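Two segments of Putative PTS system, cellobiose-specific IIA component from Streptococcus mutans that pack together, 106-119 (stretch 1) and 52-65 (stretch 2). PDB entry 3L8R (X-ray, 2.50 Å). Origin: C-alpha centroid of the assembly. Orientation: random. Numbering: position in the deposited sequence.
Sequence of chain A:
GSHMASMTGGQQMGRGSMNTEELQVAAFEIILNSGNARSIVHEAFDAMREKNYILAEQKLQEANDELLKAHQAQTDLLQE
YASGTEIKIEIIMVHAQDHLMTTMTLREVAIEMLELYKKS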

# COMPACT_ATOMS: atom_id res chain seq x y z
N LEU A 106 2.50 1.43 -6.48
CA LEU A 106 2.08 0.90 -7.76
C LEU A 106 2.94 1.48 -8.90
O LEU A 106 3.26 0.74 -9.80
CB LEU A 106 0.60 1.15 -8.02
CG LEU A 106 0.06 0.52 -9.29
CD1 LEU A 106 -0.09 -1.01 -9.15
CD2 LEU A 106 -1.24 1.14 -9.75
N ARG A 107 3.27 2.78 -8.88
CA ARG A 107 4.21 3.31 -9.91
C ARG A 107 5.53 2.55 -9.87
O ARG A 107 6.04 2.18 -10.89
CB ARG A 107 4.52 4.80 -9.74
CG ARG A 107 6.03 5.05 -9.84
CD ARG A 107 6.63 6.34 -9.13
NE ARG A 107 6.86 6.32 -7.67
CZ ARG A 107 8.06 6.24 -7.07
NH1 ARG A 107 9.21 6.09 -7.77
NH2 ARG A 107 8.14 6.29 -5.73
N GLU A 108 6.05 2.31 -8.66
CA GLU A 108 7.29 1.58 -8.46
C GLU A 108 7.21 0.23 -9.14
O GLU A 108 8.11 -0.13 -9.89
CB GLU A 108 7.58 1.40 -6.99
CG GLU A 108 8.15 2.65 -6.34
CD GLU A 108 8.40 2.52 -4.86
OE1 GLU A 108 8.87 1.48 -4.36
OE2 GLU A 108 8.15 3.49 -4.16
N VAL A 109 6.17 -0.54 -8.88
CA VAL A 109 6.02 -1.72 -9.70
C VAL A 109 5.42 -1.20 -10.97
O VAL A 109 4.43 -0.48 -10.97
CB VAL A 109 5.26 -2.92 -9.03
CG1 VAL A 109 4.82 -2.62 -7.60
CG2 VAL A 109 4.21 -3.57 -9.92
N ALA A 110 6.01 -1.47 -12.09
CA ALA A 110 5.50 -0.74 -13.26
C ALA A 110 6.70 -0.13 -13.83
O ALA A 110 7.01 -0.43 -14.96
CB ALA A 110 4.52 0.33 -12.92
N ILE A 111 7.43 0.66 -13.03
CA ILE A 111 8.75 1.07 -13.47
C ILE A 111 9.54 -0.23 -13.69
O ILE A 111 10.16 -0.40 -14.72
CB ILE A 111 9.46 1.97 -12.48
CG1 ILE A 111 8.85 3.37 -12.52
CG2 ILE A 111 10.94 2.06 -12.84
CD1 ILE A 111 9.34 4.31 -11.35
N GLU A 112 9.44 -1.17 -12.75
CA GLU A 112 10.15 -2.43 -12.87
C GLU A 112 9.55 -3.28 -13.98
O GLU A 112 10.23 -3.94 -14.76
CB GLU A 112 10.15 -3.18 -11.55
CG GLU A 112 10.89 -2.47 -10.40
CD GLU A 112 12.27 -1.93 -10.80
OE1 GLU A 112 12.62 -0.81 -10.37
OE2 GLU A 112 13.00 -2.61 -11.55
N MET A 113 8.25 -3.22 -14.10
CA MET A 113 7.59 -4.12 -14.97
C MET A 113 7.78 -3.74 -16.40
O MET A 113 7.82 -4.59 -17.27
CB MET A 113 6.13 -4.20 -14.58
CG MET A 113 5.93 -5.21 -13.50
SD MET A 113 4.49 -6.19 -13.93
CE MET A 113 3.37 -5.46 -12.75
N LEU A 114 7.89 -2.44 -16.62
CA LEU A 114 8.28 -1.88 -17.89
C LEU A 114 9.67 -2.43 -18.23
O LEU A 114 9.84 -3.00 -19.31
CB LEU A 114 8.29 -0.37 -17.79
CG LEU A 114 9.15 0.55 -18.66
CD1 LEU A 114 8.31 1.34 -19.59
CD2 LEU A 114 9.92 1.48 -17.73
N GLU A 115 10.62 -2.33 -17.31
CA GLU A 115 11.91 -2.97 -17.54
C GLU A 115 11.80 -4.43 -18.02
O GLU A 115 12.38 -4.77 -19.04
CB GLU A 115 12.78 -2.88 -16.31
CG GLU A 115 14.15 -2.39 -16.64
CD GLU A 115 14.12 -1.16 -17.54
OE1 GLU A 115 13.35 -0.21 -17.24
OE2 GLU A 115 14.85 -1.17 -18.57
N LEU A 116 11.05 -5.27 -17.30
CA LEU A 116 10.81 -6.69 -17.67
C LEU A 116 10.09 -6.82 -19.00
O LEU A 116 10.31 -7.77 -19.73
CB LEU A 116 9.92 -7.38 -16.63
CG LEU A 116 10.36 -8.67 -15.92
CD1 LEU A 116 9.19 -9.32 -15.19
CD2 LEU A 116 11.05 -9.65 -16.86
N TYR A 117 9.20 -5.90 -19.31
CA TYR A 117 8.48 -6.03 -20.56
C TYR A 117 9.47 -6.02 -21.69
O TYR A 117 9.32 -6.79 -22.63
CB TYR A 117 7.48 -4.92 -20.76
CG TYR A 117 6.08 -5.41 -20.67
CD1 TYR A 117 5.43 -5.90 -21.79
CD2 TYR A 117 5.39 -5.41 -19.46
CE1 TYR A 117 4.11 -6.35 -21.71
CE2 TYR A 117 4.08 -5.87 -19.37
CZ TYR A 117 3.44 -6.33 -20.49
OH TYR A 117 2.15 -6.78 -20.42
N LYS A 118 10.48 -5.16 -21.56
CA LYS A 118 11.53 -4.98 -22.56
C LYS A 118 12.43 -6.23 -22.73
O LYS A 118 12.59 -6.70 -23.87
CB LYS A 118 12.37 -3.73 -22.24
CG LYS A 118 11.58 -2.45 -22.28
CD LYS A 118 12.44 -1.22 -21.97
CE LYS A 118 11.60 0.06 -21.77
NZ LYS A 118 12.41 1.28 -21.57
N LYS A 119 12.97 -6.77 -21.62
CA LYS A 119 13.85 -7.98 -21.60
C LYS A 119 13.35 -9.22 -22.38
O LYS A 119 12.30 -9.22 -23.04
CB LYS A 119 14.16 -8.43 -20.15
CG LYS A 119 15.51 -8.00 -19.53
CD LYS A 119 15.85 -6.52 -19.77
CE LYS A 119 17.25 -6.15 -19.25
NZ LYS A 119 17.20 -5.51 -17.89
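Stretch 2 52-65: NYILAEQKLQEAND

How do the two backbones run past each other? Stretch 2 is helical from Tyr53 through Asp65 and continues beyond, with Asn52 as its N-cap: Asn52 OD1 accepts a weak bond from Leu55 N at 3.5 Å. It lies almost antiparallel to the helix of stretch 1; the N-to-C directions differ by 163°, the signed crossing angle is -163°, and the axes come within 10.6 Å. The start of stretch 2 therefore meets the end of stretch 1: Tyr53 CA is 7.2 Å from Leu114 CA, and Leu60 CA is 6.9 Å from Arg107 CA. The helix of stretch 1 is kinked where Ala110 N and Met113 N lack bonds to the preceding turn, whereas Ile111 N still reaches Arg107 O at 3.0 Å.

What fills the middle of the contact? Leu114 points toward stretch 2 and fits as a knob among Tyr53, Ala56, Glu57 and Leu60. Its CD1 lies 4.1 Å from Ala56 CB and 3.8 Å from Glu57 N, close enough to touch the backbone of the facing helix, while its CD2 meets Leu60 CD1 at 4.2 Å. The small side chain of Ala56 forms part of the hole.

How does Leu60 carry the packing toward the kink? Its side chain also points across the interface, placing CD2 4.0 Å from Ala110 CB and CD1 3.7 Å from Ala110 O and 4.3 Å from Ile111 CG1. Leu60 thus packs against both backbone and side-chain atoms around the kinked segment. One helical turn farther along stretch 2, the end of Asn64 comes nearer to stretch 1, and its ND2 lies 3.7 Å from Arg107 CD.

What closes the other end? Tyr53, at the first turn of its helix, loses the largest area of any residue in the contact. Its CE1 lies 3.5 Å from Tyr117 CB, and its OH comes within 3.3 Å of Tyr117 O. Lys118 CG sits over one face of the Tyr53 ring, so the aliphatic part of the lysine covers the aromatic surface. The extended chain then carries Lys118 NZ to a long salt bridge with Glu57 OE2 at 3.7 Å. An exposed ion pair thus borders the packing of Leu114 and Tyr53, and the two stretches together bury 526 Å².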

# COMPACT_ATOMS: atom_id res chain seq x y z
N ASN A 52 3.75 -0.99 -26.59
CA ASN A 52 4.19 0.41 -26.73
C ASN A 52 4.99 1.05 -25.55
O ASN A 52 4.46 1.87 -24.77
CB ASN A 52 2.98 1.27 -27.06
CG ASN A 52 3.37 2.67 -27.48
OD1 ASN A 52 4.56 3.01 -27.50
ND2 ASN A 52 2.38 3.50 -27.82
N TYR A 53 6.28 0.70 -25.47
CA TYR A 53 7.19 1.05 -24.37
C TYR A 53 7.51 2.51 -24.24
O TYR A 53 7.90 2.97 -23.16
CB TYR A 53 8.47 0.25 -24.47
CG TYR A 53 8.18 -1.24 -24.53
CD1 TYR A 53 7.27 -1.82 -23.66
CD2 TYR A 53 8.79 -2.06 -25.48
CE1 TYR A 53 6.96 -3.18 -23.73
CE2 TYR A 53 8.50 -3.45 -25.56
CZ TYR A 53 7.59 -3.99 -24.67
OH TYR A 53 7.29 -5.32 -24.70
N ILE A 54 7.31 3.24 -25.32
CA ILE A 54 7.51 4.68 -25.32
C ILE A 54 6.48 5.38 -24.49
O ILE A 54 6.80 6.14 -23.59
CB ILE A 54 7.51 5.21 -26.77
CG1 ILE A 54 8.88 4.92 -27.30
CG2 ILE A 54 7.32 6.74 -26.86
CD1 ILE A 54 9.83 4.74 -26.10
N LEU A 55 5.22 5.12 -24.81
CA LEU A 55 4.14 5.77 -24.17
C LEU A 55 4.20 5.45 -22.69
O LEU A 55 4.11 6.36 -21.85
CB LEU A 55 2.84 5.27 -24.79
CG LEU A 55 1.61 6.13 -24.48
CD1 LEU A 55 1.80 7.55 -24.95
CD2 LEU A 55 0.42 5.46 -25.16
N ALA A 56 4.38 4.16 -22.38
CA ALA A 56 4.38 3.66 -21.01
C ALA A 56 5.44 4.36 -20.17
O ALA A 56 5.15 4.79 -19.04
CB ALA A 56 4.58 2.14 -21.00
N GLU A 57 6.64 4.52 -20.73
CA GLU A 57 7.69 5.22 -20.02
C GLU A 57 7.34 6.67 -19.73
O GLU A 57 7.61 7.17 -18.60
CB GLU A 57 9.03 5.14 -20.73
CG GLU A 57 10.09 5.91 -19.93
CD GLU A 57 11.52 5.64 -20.38
OE1 GLU A 57 12.42 6.20 -19.72
OE2 GLU A 57 11.74 4.91 -21.36
N GLN A 58 6.74 7.31 -20.74
CA GLN A 58 6.25 8.71 -20.66
C GLN A 58 5.13 8.84 -19.66
O GLN A 58 5.14 9.76 -18.85
CB GLN A 58 5.76 9.23 -22.04
CG GLN A 58 6.87 9.71 -22.96
CD GLN A 58 6.46 9.74 -24.43
OE1 GLN A 58 5.32 9.35 -24.79
NE2 GLN A 58 7.39 10.20 -25.31
N LYS A 59 4.17 7.93 -19.73
CA LYS A 59 3.06 7.92 -18.80
C LYS A 59 3.52 7.71 -17.35
O LYS A 59 3.02 8.39 -16.43
CB LYS A 59 2.04 6.87 -19.22
CG LYS A 59 0.77 7.42 -19.95
CD LYS A 59 1.04 8.54 -20.99
CE LYS A 59 -0.25 8.91 -21.72
NZ LYS A 59 -1.12 9.83 -20.94
N LEU A 60 4.49 6.82 -17.15
CA LEU A 60 5.14 6.73 -15.82
C LEU A 60 5.74 8.04 -15.33
O LEU A 60 5.78 8.27 -14.14
CB LEU A 60 6.14 5.57 -15.71
CG LEU A 60 5.44 4.21 -15.76
CD1 LEU A 60 6.40 3.05 -15.99
CD2 LEU A 60 4.57 3.99 -14.50
N GLN A 61 6.18 8.90 -16.22
CA GLN A 61 6.69 10.21 -15.80
C GLN A 61 5.56 11.23 -15.51
O GLN A 61 5.68 12.08 -14.60
CB GLN A 61 7.71 10.78 -16.81
CG GLN A 61 8.56 11.89 -16.22
CD GLN A 61 9.28 12.78 -17.25
OE1 GLN A 61 9.97 13.74 -16.86
NE2 GLN A 61 9.14 12.47 -18.54
N GLU A 62 4.48 11.17 -16.28
CA GLU A 62 3.36 12.04 -15.98
C GLU A 62 2.76 11.68 -14.65
O GLU A 62 2.40 12.55 -13.89
CB GLU A 62 2.23 11.81 -16.95
CG GLU A 62 2.27 12.58 -18.16
CD GLU A 62 1.27 12.01 -19.11
OE1 GLU A 62 0.05 11.92 -18.72
OE2 GLU A 62 1.71 11.64 -20.22
N ALA A 63 2.60 10.37 -14.43
CA ALA A 63 2.06 9.86 -13.17
C ALA A 63 2.88 10.46 -12.06
O ALA A 63 2.34 11.02 -11.11
CB ALA A 63 2.10 8.31 -13.12
N ASN A 64 4.18 10.37 -12.20
CA ASN A 64 5.07 11.05 -11.28
C ASN A 64 4.82 12.57 -11.13
O ASN A 64 4.73 13.06 -9.99
CB ASN A 64 6.54 10.76 -11.62
CG ASN A 64 7.42 10.73 -10.38
OD1 ASN A 64 8.47 11.33 -10.37
ND2 ASN A 64 6.97 10.04 -9.32
N ASP A 65 4.66 13.29 -12.24
CA ASP A 65 4.34 14.71 -12.15
C ASP A 65 3.14 14.93 -11.24
O ASP A 65 3.16 15.86 -10.42
CB ASP A 65 4.02 15.33 -13.51
CG ASP A 65 5.22 15.43 -14.40
OD1 ASP A 65 6.37 15.48 -13.87
OD2 ASP A 65 4.99 15.42 -15.65